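Local coordinates for peroxisomal membrane protein LPX1 (Saccharomyces cerevisiae, PDB 2Y6U), which hydrolyses acyl esters in the peroxisome, acting as an acyl esterase, a lipase and a phospholipase A of the alpha/beta hydrolase family, at residues 31-36 and 93-98; 112-117 and 147-152; 151-156 and 274-279; 162-167 and 284-289. All blocks are in the same frame, centred on the assembly; numbering follows the deposited sequence.

Contact 1 (31-36 and 93-98); sequences LELTYD and DQVNHG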
loop_
_atom_site.group_PDB
_atom_site.type_symbol
_atom_site.label_atom_id
_atom_site.label_comp_id
_atom_site.label_asym_id
_atom_site.label_seq_id
_atom_site.Cartn_x
_atom_site.Cartn_y
_atom_site.Cartn_z
ATOM N N LEU A 31 -1.874 12.495 11.938
ATOM C CA LEU A 31 -1.404 13.530 11.036
ATOM C C LEU A 31 -2.366 13.794 9.899
ATOM O O LEU A 31 -3.246 12.987 9.551
ATOM C CB LEU A 31 -0.009 13.128 10.483
ATOM C CG LEU A 31 1.091 12.869 11.546
ATOM C CD1 LEU A 31 2.406 12.375 10.760
ATOM C CD2 LEU A 31 1.330 14.117 12.466
ATOM N N GLU A 32 -2.199 14.977 9.344
ATOM C CA GLU A 32 -2.959 15.435 8.172
ATOM C C GLU A 32 -1.986 15.743 7.056
ATOM O O GLU A 32 -0.779 16.073 7.259
ATOM C CB GLU A 32 -3.736 16.715 8.522
ATOM C CG GLU A 32 -4.916 16.380 9.468
ATOM C CD GLU A 32 -5.628 17.584 9.987
ATOM O OE1 GLU A 32 -5.028 18.329 10.741
ATOM O OE2 GLU A 32 -6.806 17.743 9.672
ATOM N N LEU A 33 -2.585 15.827 5.884
ATOM C CA LEU A 33 -1.927 16.265 4.655
ATOM C C LEU A 33 -2.671 17.389 3.999
ATOM O O LEU A 33 -3.875 17.352 3.991
ATOM C CB LEU A 33 -1.934 15.103 3.648
ATOM C CG LEU A 33 -1.183 13.807 4.013
ATOM C CD1 LEU A 33 -1.794 12.561 3.270
ATOM C CD2 LEU A 33 0.296 14.171 3.734
ATOM N N THR A 34 -1.952 18.398 3.540
ATOM C CA THR A 34 -2.541 19.505 2.727
ATOM C C THR A 34 -1.927 19.438 1.353
ATOM O O THR A 34 -0.704 19.186 1.224
ATOM C CB THR A 34 -2.225 20.888 3.322
ATOM O OG1 THR A 34 -2.821 20.955 4.610
ATOM C CG2 THR A 34 -2.788 22.007 2.441
ATOM N N TYR A 35 -2.737 19.573 0.317
ATOM C CA TYR A 35 -2.238 19.531 -1.023
ATOM C C TYR A 35 -3.053 20.488 -1.878
ATOM O O TYR A 35 -4.180 20.841 -1.534
ATOM C CB TYR A 35 -2.295 18.119 -1.629
ATOM C CG TYR A 35 -3.674 17.487 -1.649
ATOM C CD1 TYR A 35 -4.193 16.877 -0.515
ATOM C CD2 TYR A 35 -4.454 17.452 -2.807
ATOM C CE1 TYR A 35 -5.441 16.284 -0.535
ATOM C CE2 TYR A 35 -5.672 16.838 -2.834
ATOM C CZ TYR A 35 -6.168 16.272 -1.703
ATOM O OH TYR A 35 -7.390 15.660 -1.711
ATOM N N ASP A 36 -2.495 20.931 -2.986
ATOM C CA ASP A 36 -3.228 21.785 -3.936
ATOM C C ASP A 36 -3.601 20.974 -5.162
ATOM O O ASP A 36 -2.722 20.219 -5.677
ATOM C CB ASP A 36 -2.341 22.979 -4.316
ATOM C CG ASP A 36 -2.098 23.932 -3.150
ATOM O OD1 ASP A 36 -2.843 23.877 -2.135
ATOM O OD2 ASP A 36 -1.190 24.813 -3.220
ATOM N N ASP A 93 2.323 18.480 -0.161
ATOM C CA ASP A 93 3.319 18.686 0.897
ATOM C C ASP A 93 3.322 17.477 1.813
ATOM O O ASP A 93 2.290 17.049 2.377
ATOM C CB ASP A 93 3.009 19.855 1.772
ATOM C CG ASP A 93 3.416 21.186 1.177
ATOM O OD1 ASP A 93 4.396 21.265 0.440
ATOM O OD2 ASP A 93 2.738 22.173 1.511
ATOM N N GLN A 94 4.490 16.881 1.955
ATOM C CA GLN A 94 4.658 15.751 2.898
ATOM C C GLN A 94 4.306 16.257 4.310
ATOM O O GLN A 94 4.361 17.470 4.585
ATOM C CB GLN A 94 6.099 15.320 2.858
ATOM C CG GLN A 94 6.513 14.645 1.538
ATOM C CD GLN A 94 5.722 13.358 1.345
ATOM O OE1 GLN A 94 5.796 12.424 2.139
ATOM N NE2 GLN A 94 4.980 13.296 0.264
ATOM N N VAL A 95 4.009 15.324 5.237
ATOM C CA VAL A 95 3.456 15.667 6.554
ATOM C C VAL A 95 4.295 16.650 7.328
ATOM O O VAL A 95 3.743 17.452 8.083
ATOM C CB VAL A 95 3.206 14.407 7.464
ATOM C CG1 VAL A 95 2.011 13.538 6.962
ATOM C CG2 VAL A 95 4.504 13.614 7.668
ATOM N N ASN A 96 5.626 16.597 7.146
ATOM C CA ASN A 96 6.505 17.468 7.862
ATOM C C ASN A 96 7.101 18.641 7.084
ATOM O O ASN A 96 8.125 19.171 7.457
ATOM C CB ASN A 96 7.597 16.581 8.536
ATOM C CG ASN A 96 8.478 15.902 7.545
ATOM O OD1 ASN A 96 8.116 15.786 6.388
ATOM N ND2 ASN A 96 9.687 15.513 7.981
ATOM N N HIS A 97 6.453 18.977 5.975
ATOM C CA HIS A 97 6.826 20.073 5.084
ATOM C C HIS A 97 5.652 21.069 4.844
ATOM O O HIS A 97 4.505 20.665 4.862
ATOM C CB HIS A 97 7.304 19.542 3.721
ATOM C CG HIS A 97 8.625 18.819 3.779
ATOM N ND1 HIS A 97 8.747 17.543 4.324
ATOM C CD2 HIS A 97 9.845 19.139 3.272
ATOM C CE1 HIS A 97 10.029 17.190 4.268
ATOM N NE2 HIS A 97 10.693 18.088 3.560
ATOM N N GLY A 98 5.965 22.318 4.531
ATOM C CA GLY A 98 4.966 23.226 3.925
ATOM C C GLY A 98 3.737 23.350 4.797
ATOM O O GLY A 98 3.832 23.482 6.017
HETATM O O HOH W 1 0.130 21.673 1.187
#
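The carboxylate of Asp93 is the flat group that links the two segments, and no aromatic ring lies between them. Its OD2 accepts a hydrogen bond from a water at 2.7 Å, and that water reaches Thr34 O across the contact in a weak bond. OD2 also accepts from the backbone N of Asp99, at the start of helix 98-103, while OD1 takes the N of Lys65. A second, direct link runs from Asp93 N to Thr34 O at 3.4 Å; Thr34 O thus has two partners, and both bonds are weak.

Beside this polar end lies an apolar one, where Val95 wedges between two leucines. Its CG1 sits anti to its own carbonyl carbon (chi1 -71°) and meets Leu33 CD2 at 3.7 Å and Glu32 O at 3.8 Å. The other branch, CG2, touches Leu31 CD1 at 3.9 Å, the two side chains crossing at about a right angle. A branched valine suits this place because one short side chain can serve a leucine with each methyl.

The bend that presents Val95 is a type I turn from Gln94 to His97, closed by His97 N to Gln94 O at 2.9 Å. At Gly98 the positive phi already favours glycine, and a CB there would clash with Asp93 OD2. The Asp-x-x-x-His-Gly run after strand 84-92 recalls the loop that follows the corresponding strand in many relatives. Buried, but receiving two backbone N-H groups and a water, the Asp93 carboxylate would probably be stabilised as the anion.

Contact 2 (112-117 and 147-152); sequences FNWIDG and GGFQAL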
loop_
_atom_site.group_PDB
_atom_site.type_symbol
_atom_site.label_atom_id
_atom_site.label_comp_id
_atom_site.label_asym_id
_atom_site.label_seq_id
_atom_site.Cartn_x
_atom_site.Cartn_y
_atom_site.Cartn_z
ATOM N N PHE A 112 10.597 10.163 10.397
ATOM C CA PHE A 112 9.917 10.370 9.152
ATOM C C PHE A 112 10.392 9.338 8.106
ATOM O O PHE A 112 11.559 9.348 7.638
ATOM C CB PHE A 112 10.126 11.801 8.658
ATOM C CG PHE A 112 9.537 12.049 7.338
ATOM C CD1 PHE A 112 8.182 11.889 7.127
ATOM C CD2 PHE A 112 10.337 12.341 6.268
ATOM C CE1 PHE A 112 7.642 12.055 5.864
ATOM C CE2 PHE A 112 9.777 12.615 5.039
ATOM C CZ PHE A 112 8.511 12.444 4.809
ATOM N N ASN A 113 9.503 8.382 7.817
ATOM C CA ASN A 113 9.843 7.224 7.011
ATOM C C ASN A 113 9.305 7.576 5.594
ATOM O O ASN A 113 8.087 7.811 5.383
ATOM C CB ASN A 113 9.146 5.979 7.618
ATOM C CG ASN A 113 9.324 4.742 6.774
ATOM O OD1 ASN A 113 8.937 4.777 5.572
ATOM N ND2 ASN A 113 9.793 3.643 7.361
ATOM N N TRP A 114 10.162 7.609 4.592
ATOM C CA TRP A 114 9.740 8.164 3.297
ATOM C C TRP A 114 8.706 7.244 2.648
ATOM O O TRP A 114 7.942 7.727 1.786
ATOM C CB TRP A 114 10.930 8.322 2.359
ATOM C CG TRP A 114 11.936 9.327 2.752
ATOM C CD1 TRP A 114 11.928 10.129 3.878
ATOM C CD2 TRP A 114 13.049 9.699 2.006
ATOM N NE1 TRP A 114 13.061 10.896 3.916
ATOM C CE2 TRP A 114 13.726 10.737 2.741
ATOM C CE3 TRP A 114 13.599 9.269 0.794
ATOM C CZ2 TRP A 114 14.895 11.302 2.297
ATOM C CZ3 TRP A 114 14.686 9.886 0.305
ATOM C CH2 TRP A 114 15.407 10.869 1.101
ATOM N N ILE A 115 8.690 5.952 3.030
ATOM C CA ILE A 115 7.697 4.998 2.517
ATOM C C ILE A 115 6.286 5.342 3.061
ATOM O O ILE A 115 5.290 5.267 2.336
ATOM C CB ILE A 115 8.056 3.580 2.711
ATOM C CG1 ILE A 115 9.433 3.236 2.071
ATOM C CG2 ILE A 115 6.925 2.649 2.064
ATOM C CD1 ILE A 115 9.977 1.884 2.410
ATOM N N ASP A 116 6.203 5.706 4.324
ATOM C CA ASP A 116 4.940 6.283 4.907
ATOM C C ASP A 116 4.510 7.493 4.048
ATOM O O ASP A 116 3.327 7.642 3.713
ATOM C CB ASP A 116 5.125 6.756 6.326
ATOM C CG ASP A 116 5.373 5.642 7.322
ATOM O OD1 ASP A 116 5.410 4.430 6.991
ATOM O OD2 ASP A 116 5.646 6.009 8.538
ATOM N N GLY A 117 5.445 8.364 3.711
ATOM C CA GLY A 117 5.149 9.496 2.862
ATOM C C GLY A 117 4.624 9.061 1.446
ATOM O O GLY A 117 3.748 9.690 0.896
ATOM N N GLY A 147 11.292 12.995 -3.175
ATOM C CA GLY A 147 10.119 12.805 -3.992
ATOM C C GLY A 147 10.338 11.783 -5.091
ATOM O O GLY A 147 9.429 11.077 -5.493
ATOM N N GLY A 148 11.570 11.682 -5.544
ATOM C CA GLY A 148 11.957 10.679 -6.541
ATOM C C GLY A 148 11.950 9.315 -5.918
ATOM O O GLY A 148 11.457 8.349 -6.538
ATOM N N PHE A 149 12.598 9.201 -4.764
ATOM C CA PHE A 149 12.458 7.929 -3.987
ATOM C C PHE A 149 10.952 7.571 -3.902
ATOM O O PHE A 149 10.556 6.388 -4.077
ATOM C CB PHE A 149 13.080 8.109 -2.610
ATOM C CG PHE A 149 13.019 6.909 -1.712
ATOM C CD1 PHE A 149 11.794 6.549 -1.091
ATOM C CD2 PHE A 149 14.157 6.150 -1.454
ATOM C CE1 PHE A 149 11.757 5.447 -0.226
ATOM C CE2 PHE A 149 14.130 5.069 -0.594
ATOM C CZ PHE A 149 12.922 4.697 0.028
ATOM N N GLN A 150 10.138 8.539 -3.474
ATOM C CA GLN A 150 8.710 8.290 -3.230
ATOM C C GLN A 150 7.910 7.934 -4.454
ATOM O O GLN A 150 7.063 7.090 -4.366
ATOM C CB GLN A 150 8.088 9.439 -2.456
ATOM C CG GLN A 150 8.696 9.555 -1.060
ATOM C CD GLN A 150 8.178 10.754 -0.313
ATOM O OE1 GLN A 150 8.080 11.846 -0.879
ATOM N NE2 GLN A 150 7.905 10.587 0.960
ATOM N N ALA A 151 8.304 8.477 -5.603
ATOM C CA ALA A 151 7.697 8.083 -6.888
ATOM C C ALA A 151 7.873 6.588 -7.132
ATOM O O ALA A 151 6.955 5.910 -7.519
ATOM C CB ALA A 151 8.278 8.908 -8.060
ATOM N N LEU A 152 9.116 6.118 -7.009
ATOM C CA LEU A 152 9.412 4.692 -7.096
ATOM C C LEU A 152 8.636 3.836 -6.089
ATOM O O LEU A 152 8.023 2.826 -6.449
ATOM C CB LEU A 152 10.928 4.451 -6.920
ATOM C CG LEU A 152 11.829 4.942 -8.014
ATOM C CD1 LEU A 152 13.344 5.012 -7.561
ATOM C CD2 LEU A 152 11.652 4.021 -9.278
#
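Gln150 NE2 is held by two acceptors: it gives a hydrogen bond of 3.0 Å to Trp114 O, and a weaker one to Gln94 OE1. The bond to Trp114 is nearly straight (165°), lies in the carbonyl plane on a lone pair, and falls close to the amide plane of the glutamine. Gln150 belongs to helix 146-157, which in this alpha/beta hydrolase fold follows the probable nucleophile elbow, and Trp114 opens the neighbouring helix 114-125. The extended chain of a glutamine suits the task, since it carries an amide N-H across to a carbonyl of the other helix.

The aromatic pair lies alongside. The edge of Trp114 points at the face of Phe149 in a T-shaped stack, planes at 87° and centroids 5.2 Å apart. Phe149 holds its CG anti to the backbone N (chi1 -180°), which puts that atom within 3.5 Å of Trp114 CE3; CE3 stands over the face, offset toward the rim. At the ring's edge, in its plane, Phe149 CE1 meets Ile115 CG1 at 3.9 Å. Phe272 adds a third ring that meets both aromatics. An alanine in place of Phe149 would probably leave Trp114 CE3 without a ring face to rest on and open a gap beside Ile115.

The start of helix 114-125 is set by Asn113, the N-cap, whose OD1 accepts from Asp116 N at 3.1 Å and more weakly from Ile115 N. One turn on, Gly117 suits its place beside the glutamine amide: a CB there would clash with Gln150 NE2, which lies 3.5 Å from Gly117 CA.

Contact 3 (151-156 and 274-279); sequences ALACDV and PFLISN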
loop_
_atom_site.group_PDB
_atom_site.type_symbol
_atom_site.label_atom_id
_atom_site.label_comp_id
_atom_site.label_asym_id
_atom_site.label_seq_id
_atom_site.Cartn_x
_atom_site.Cartn_y
_atom_site.Cartn_z
ATOM N N ALA A 151 8.304 8.477 -5.603
ATOM C CA ALA A 151 7.697 8.083 -6.888
ATOM C C ALA A 151 7.873 6.588 -7.132
ATOM O O ALA A 151 6.955 5.910 -7.519
ATOM C CB ALA A 151 8.278 8.908 -8.060
ATOM N N LEU A 152 9.116 6.118 -7.009
ATOM C CA LEU A 152 9.412 4.692 -7.096
ATOM C C LEU A 152 8.636 3.836 -6.089
ATOM O O LEU A 152 8.023 2.826 -6.449
ATOM C CB LEU A 152 10.928 4.451 -6.920
ATOM C CG LEU A 152 11.829 4.942 -8.014
ATOM C CD1 LEU A 152 13.344 5.012 -7.561
ATOM C CD2 LEU A 152 11.652 4.021 -9.278
ATOM N N ALA A 153 8.587 4.299 -4.836
ATOM C CA ALA A 153 7.885 3.557 -3.813
ATOM C C ALA A 153 6.388 3.504 -4.059
ATOM O O ALA A 153 5.771 2.488 -3.792
ATOM C CB ALA A 153 8.185 4.129 -2.387
ATOM N N CYS A 154 5.835 4.587 -4.610
ATOM C CA CYS A 154 4.442 4.564 -5.039
ATOM C C CYS A 154 4.164 3.443 -5.981
ATOM O O CYS A 154 3.169 2.708 -5.801
ATOM C CB CYS A 154 4.034 5.870 -5.753
ATOM S SG CYS A 154 3.774 7.245 -4.526
ATOM N N ASP A 155 4.989 3.281 -6.969
ATOM C CA ASP A 155 4.749 2.195 -7.953
ATOM C C ASP A 155 4.903 0.840 -7.332
ATOM O O ASP A 155 4.118 -0.098 -7.643
ATOM C CB ASP A 155 5.639 2.348 -9.175
ATOM C CG ASP A 155 5.214 1.401 -10.320
ATOM O OD1 ASP A 155 4.147 1.715 -10.905
ATOM O OD2 ASP A 155 5.855 0.329 -10.504
ATOM N N VAL A 156 5.869 0.678 -6.391
ATOM C CA VAL A 156 6.052 -0.559 -5.720
ATOM C C VAL A 156 4.808 -0.974 -4.949
ATOM O O VAL A 156 4.367 -2.140 -4.976
ATOM C CB VAL A 156 7.321 -0.539 -4.793
ATOM C CG1 VAL A 156 7.323 -1.814 -3.901
ATOM C CG2 VAL A 156 8.671 -0.439 -5.698
ATOM N N PRO A 274 16.407 0.061 2.276
ATOM C CA PRO A 274 16.637 -1.301 1.764
ATOM C C PRO A 274 15.398 -1.895 1.099
ATOM O O PRO A 274 15.502 -2.564 0.085
ATOM C CB PRO A 274 17.013 -2.073 3.011
ATOM C CG PRO A 274 17.913 -1.008 3.772
ATOM C CD PRO A 274 16.968 0.144 3.649
ATOM N N PHE A 275 14.255 -1.589 1.669
ATOM C CA PHE A 275 12.969 -2.075 1.121
ATOM C C PHE A 275 12.741 -1.570 -0.308
ATOM O O PHE A 275 12.439 -2.320 -1.218
ATOM C CB PHE A 275 11.824 -1.638 2.013
ATOM C CG PHE A 275 10.454 -2.067 1.441
ATOM C CD1 PHE A 275 9.992 -3.336 1.640
ATOM C CD2 PHE A 275 9.774 -1.250 0.619
ATOM C CE1 PHE A 275 8.743 -3.729 1.097
ATOM C CE2 PHE A 275 8.532 -1.629 0.106
ATOM C CZ PHE A 275 8.038 -2.856 0.353
ATOM N N LEU A 276 13.018 -0.290 -0.543
ATOM C CA LEU A 276 12.899 0.325 -1.862
ATOM C C LEU A 276 13.921 -0.250 -2.830
ATOM O O LEU A 276 13.551 -0.730 -3.916
ATOM C CB LEU A 276 12.906 1.864 -1.814
ATOM C CG LEU A 276 12.747 2.260 -3.311
ATOM C CD1 LEU A 276 11.252 1.945 -3.801
ATOM C CD2 LEU A 276 13.349 3.442 -3.813
ATOM N N ILE A 277 15.188 -0.351 -2.398
ATOM C CA ILE A 277 16.243 -0.851 -3.164
ATOM C C ILE A 277 15.939 -2.245 -3.629
ATOM O O ILE A 277 16.204 -2.588 -4.814
ATOM C CB ILE A 277 17.593 -0.780 -2.423
ATOM C CG1 ILE A 277 17.969 0.727 -2.182
ATOM C CG2 ILE A 277 18.726 -1.597 -3.082
ATOM C CD1 ILE A 277 19.080 0.902 -1.126
ATOM N N SER A 278 15.432 -3.067 -2.722
ATOM C CA SER A 278 15.136 -4.460 -3.054
ATOM C C SER A 278 13.969 -4.637 -4.134
ATOM O O SER A 278 13.798 -5.750 -4.709
ATOM C CB SER A 278 14.719 -5.174 -1.793
ATOM O OG SER A 278 14.575 -6.570 -2.049
ATOM N N ASN A 279 13.179 -3.608 -4.296
ATOM C CA ASN A 279 11.979 -3.598 -5.089
ATOM C C ASN A 279 11.989 -2.798 -6.360
ATOM O O ASN A 279 11.011 -2.836 -7.169
ATOM C CB ASN A 279 10.754 -3.247 -4.215
ATOM C CG ASN A 279 10.409 -4.393 -3.361
ATOM O OD1 ASN A 279 10.160 -5.493 -3.901
ATOM N ND2 ASN A 279 10.538 -4.270 -2.027
#
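Helices 151-156 and 274-279 cross at 68° with their axes 10.1 Å apart at closest approach, and the nearest backbone pair is Ala153 with Leu276. No hydrogen bond joins the segments, so the contact rests on apolar packing. Leu276 brings its CD1 down onto the backbone of the other helix, 3.7 Å from Ala153 N, and the small Ala153 lets it come that close; Ala153 CB is 4.0 Å from Leu276 CD1. In this leucine chi1 (-179°) sets CG anti to the backbone N, and chi2 (72°) then sets CD1. Its CD2 meets Leu152, the two side chains crossing at about a right angle.

Val156 spreads its two methyls over the end of the other segment. CG1 touches Asn279 CB at 3.7 Å and comes more loosely, at 4.2 Å, to Phe275 CE2, while CG2 lies 3.7 Å from Asn279 O and also touches Leu276 CD1. An alanine in place of Val156 would probably open a gap between the helices, leaving Asn279, Phe275 and Leu276 CD1 without the two methyls they touch.

Asn279 stays folded over its own helix: ND2 bonds to Phe275 O at 2.8 Å and sits 3.6 Å above the centre of the Phe275 ring. Its OD1 bonds to Asn279 ND2 of the second subunit, and Phe275 meets Phe282 of that subunit edge-to-face.

Around the crossing, Ala153 packs on Ala118 of helix 114-125 and Leu152 on both strand 164-168 and helix 300-309. Helix 273-279 reaches helix 114-125 too, through Phe275 on Ile115, while Phe275, Ser278 and Asn279 also meet the second subunit.

Contact 4 (162-167 and 284-289); sequences FHLLIL and RKRTIH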
loop_
_atom_site.group_PDB
_atom_site.type_symbol
_atom_site.label_atom_id
_atom_site.label_comp_id
_atom_site.label_asym_id
_atom_site.label_seq_id
_atom_site.Cartn_x
_atom_site.Cartn_y
_atom_site.Cartn_z
ATOM N N PHE A 162 0.498 4.917 -11.673
ATOM C CA PHE A 162 1.277 5.799 -12.545
ATOM C C PHE A 162 1.773 5.044 -13.795
ATOM O O PHE A 162 2.366 3.986 -13.680
ATOM C CB PHE A 162 2.408 6.494 -11.753
ATOM C CG PHE A 162 1.909 7.373 -10.690
ATOM C CD1 PHE A 162 1.256 8.529 -10.964
ATOM C CD2 PHE A 162 2.213 7.099 -9.366
ATOM C CE1 PHE A 162 0.748 9.322 -9.936
ATOM C CE2 PHE A 162 1.740 7.928 -8.337
ATOM C CZ PHE A 162 1.026 9.024 -8.635
ATOM N N HIS A 163 1.622 5.641 -14.945
ATOM C CA HIS A 163 2.076 5.043 -16.172
ATOM C C HIS A 163 3.504 5.477 -16.533
ATOM O O HIS A 163 4.127 4.836 -17.336
ATOM C CB HIS A 163 1.126 5.491 -17.283
ATOM C CG HIS A 163 -0.289 5.095 -17.034
ATOM N ND1 HIS A 163 -1.190 5.945 -16.417
ATOM C CD2 HIS A 163 -0.943 3.907 -17.224
ATOM C CE1 HIS A 163 -2.357 5.307 -16.275
ATOM N NE2 HIS A 163 -2.232 4.067 -16.745
ATOM N N LEU A 164 3.911 6.628 -16.057
ATOM C CA LEU A 164 5.216 7.244 -16.390
ATOM C C LEU A 164 5.780 7.864 -15.103
ATOM O O LEU A 164 5.040 8.570 -14.352
ATOM C CB LEU A 164 4.996 8.319 -17.447
ATOM C CG LEU A 164 6.233 9.146 -17.809
ATOM C CD1 LEU A 164 7.286 8.196 -18.496
ATOM C CD2 LEU A 164 5.822 10.277 -18.771
ATOM N N LEU A 165 7.049 7.584 -14.801
ATOM C CA LEU A 165 7.768 8.131 -13.632
ATOM C C LEU A 165 8.841 9.034 -14.156
ATOM O O LEU A 165 9.569 8.662 -15.124
ATOM C CB LEU A 165 8.416 7.011 -12.831
ATOM C CG LEU A 165 7.518 6.261 -11.854
ATOM C CD1 LEU A 165 6.300 5.516 -12.449
ATOM C CD2 LEU A 165 8.473 5.366 -11.031
ATOM N N ILE A 166 8.964 10.225 -13.587
ATOM C CA ILE A 166 10.006 11.150 -13.938
ATOM C C ILE A 166 10.709 11.506 -12.611
ATOM O O ILE A 166 10.117 12.083 -11.687
ATOM C CB ILE A 166 9.490 12.425 -14.606
ATOM C CG1 ILE A 166 8.651 12.063 -15.859
ATOM C CG2 ILE A 166 10.723 13.353 -14.914
ATOM C CD1 ILE A 166 8.113 13.262 -16.640
ATOM N N LEU A 167 11.939 11.074 -12.481
ATOM C CA LEU A 167 12.701 11.224 -11.275
ATOM C C LEU A 167 13.778 12.248 -11.504
ATOM O O LEU A 167 14.654 12.060 -12.377
ATOM C CB LEU A 167 13.325 9.848 -10.931
ATOM C CG LEU A 167 12.451 8.610 -11.003
ATOM C CD1 LEU A 167 13.288 7.355 -10.659
ATOM C CD2 LEU A 167 11.236 8.705 -10.079
ATOM N N ARG A 284 8.189 -1.526 -13.514
ATOM C CA ARG A 284 8.233 -1.918 -14.950
ATOM C C ARG A 284 7.908 -0.741 -15.854
ATOM O O ARG A 284 8.118 -0.817 -17.079
ATOM C CB ARG A 284 7.216 -3.005 -15.236
ATOM C CG ARG A 284 7.454 -4.236 -14.510
ATOM C CD ARG A 284 6.433 -5.149 -15.091
ATOM N NE ARG A 284 6.106 -6.250 -14.231
ATOM C CZ ARG A 284 5.355 -7.275 -14.622
ATOM N NH1 ARG A 284 4.826 -7.282 -15.853
ATOM N NH2 ARG A 284 5.116 -8.270 -13.776
ATOM N N LYS A 285 7.496 0.362 -15.271
ATOM C CA LYS A 285 7.072 1.528 -16.013
ATOM C C LYS A 285 8.217 2.265 -16.649
ATOM O O LYS A 285 9.301 2.320 -16.112
ATOM C CB LYS A 285 6.371 2.532 -15.056
ATOM C CG LYS A 285 5.261 1.961 -14.250
ATOM C CD LYS A 285 4.086 1.394 -15.104
ATOM C CE LYS A 285 3.059 0.650 -14.244
ATOM N NZ LYS A 285 2.523 1.484 -13.155
ATOM N N ARG A 286 7.941 2.922 -17.761
ATOM C CA ARG A 286 8.885 3.858 -18.289
ATOM C C ARG A 286 9.254 4.875 -17.216
ATOM O O ARG A 286 8.377 5.507 -16.638
ATOM C CB ARG A 286 8.188 4.595 -19.432
ATOM C CG ARG A 286 9.048 5.706 -20.000
ATOM C CD ARG A 286 9.921 5.151 -20.956
ATOM N NE ARG A 286 10.630 6.066 -21.891
ATOM C CZ ARG A 286 11.851 5.791 -22.405
ATOM N NH1 ARG A 286 12.551 4.676 -22.061
ATOM N NH2 ARG A 286 12.398 6.654 -23.271
ATOM N N THR A 287 10.551 5.031 -16.972
ATOM C CA THR A 287 11.090 5.871 -15.942
ATOM C C THR A 287 12.195 6.740 -16.518
ATOM O O THR A 287 13.224 6.247 -17.184
ATOM C CB THR A 287 11.624 4.967 -14.818
ATOM O OG1 THR A 287 10.573 4.156 -14.322
ATOM C CG2 THR A 287 12.208 5.846 -13.666
ATOM N N ILE A 288 11.967 8.026 -16.441
ATOM C CA ILE A 288 12.927 9.023 -16.879
ATOM C C ILE A 288 13.722 9.466 -15.660
ATOM O O ILE A 288 13.138 9.831 -14.635
ATOM C CB ILE A 288 12.186 10.249 -17.417
ATOM C CG1 ILE A 288 11.119 9.871 -18.429
ATOM C CG2 ILE A 288 13.170 11.277 -17.938
ATOM C CD1 ILE A 288 11.611 8.945 -19.684
ATOM N N HIS A 289 15.042 9.537 -15.778
ATOM C CA HIS A 289 15.898 9.909 -14.697
ATOM C C HIS A 289 16.619 11.136 -15.170
ATOM O O HIS A 289 17.330 11.103 -16.164
ATOM C CB HIS A 289 16.834 8.749 -14.456
ATOM C CG HIS A 289 17.746 8.907 -13.289
ATOM N ND1 HIS A 289 18.751 7.994 -13.037
ATOM C CD2 HIS A 289 17.824 9.855 -12.312
ATOM C CE1 HIS A 289 19.391 8.366 -11.955
ATOM N NE2 HIS A 289 18.837 9.469 -11.474
HETATM O O HOH W 2 5.218 2.762 -18.698
#
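Leu167 and Thr287 meet methyl to methyl, Leu167 CD1 lying 3.5 Å from Thr287 CG2. The threonine holds CG2 anti to its backbone N, while OG1, anti to the carbonyl carbon (chi1 -59°), bonds to Lys285 O at 2.9 Å, standing above that carbonyl plane. Thus one branched side chain offers a methyl to the apolar partner and keeps its hydroxyl satisfied within its own segment. On the same face, Leu165 CB comes 3.9 Å from Thr287 OG1, and helix 146-157 packs over Leu165 and Leu167.

The opposite face carries Leu164, Ile166, Arg286 and Ile288. Ile166 and Ile288 lie side by side and point the same way, their CG1 atoms 4.2 Å apart. Ile288 sets CG1 anti to the carbonyl carbon and then bends at chi2 (-54°), whereas in Ile166 chi2 is extended. Helix 330-347 packs on this face, a setting that suits aliphatic residues. Arg286 lies alongside Leu164 with its aliphatic part and bonds to Asn312 through NH1.

At the start of the strands Lys285 bends at chi2 and chi4. In the conformer described, NZ hydrogen-bonds to Phe162 O and forms a salt bridge with Asp155, a placement less certain because a second conformer exists. A water joins His163 O to Arg286 N.

Backbone hydrogen bonds of the parallel-strand pattern hold the rest, among them Leu167 N to Ile288 O at 2.8 Å. The layers are those of a three-layer alpha/beta architecture; the largely parallel eight-stranded sheet in the order 1-2-4-3-5-6-7-8 marks the alpha/beta hydrolase fold, and these are its sixth and seventh strands.

From the N terminus, contact 1 closes first, bringing the segment leading into strand 35-40 against the loop that follows strand 84-92. Contact 2 opens after it and, through residues 112-117 and 147-152, joins helix 114-125 to helix 146-157; Gln94 and Gln150 link the two contacts. Contact 3 begins where contact 2 ends, sharing Ala151 and Leu152, and spans 117 residues, strand 164-168 among them, to helix 273-279. Contact 4 crosses contact 3: 162-167 follows 151-156, and 284-289 follows 274-279. Asp155 and Lys285 connect these two. Together they tie the central sheet, its flanking helices and the dimer-facing helix 273-279.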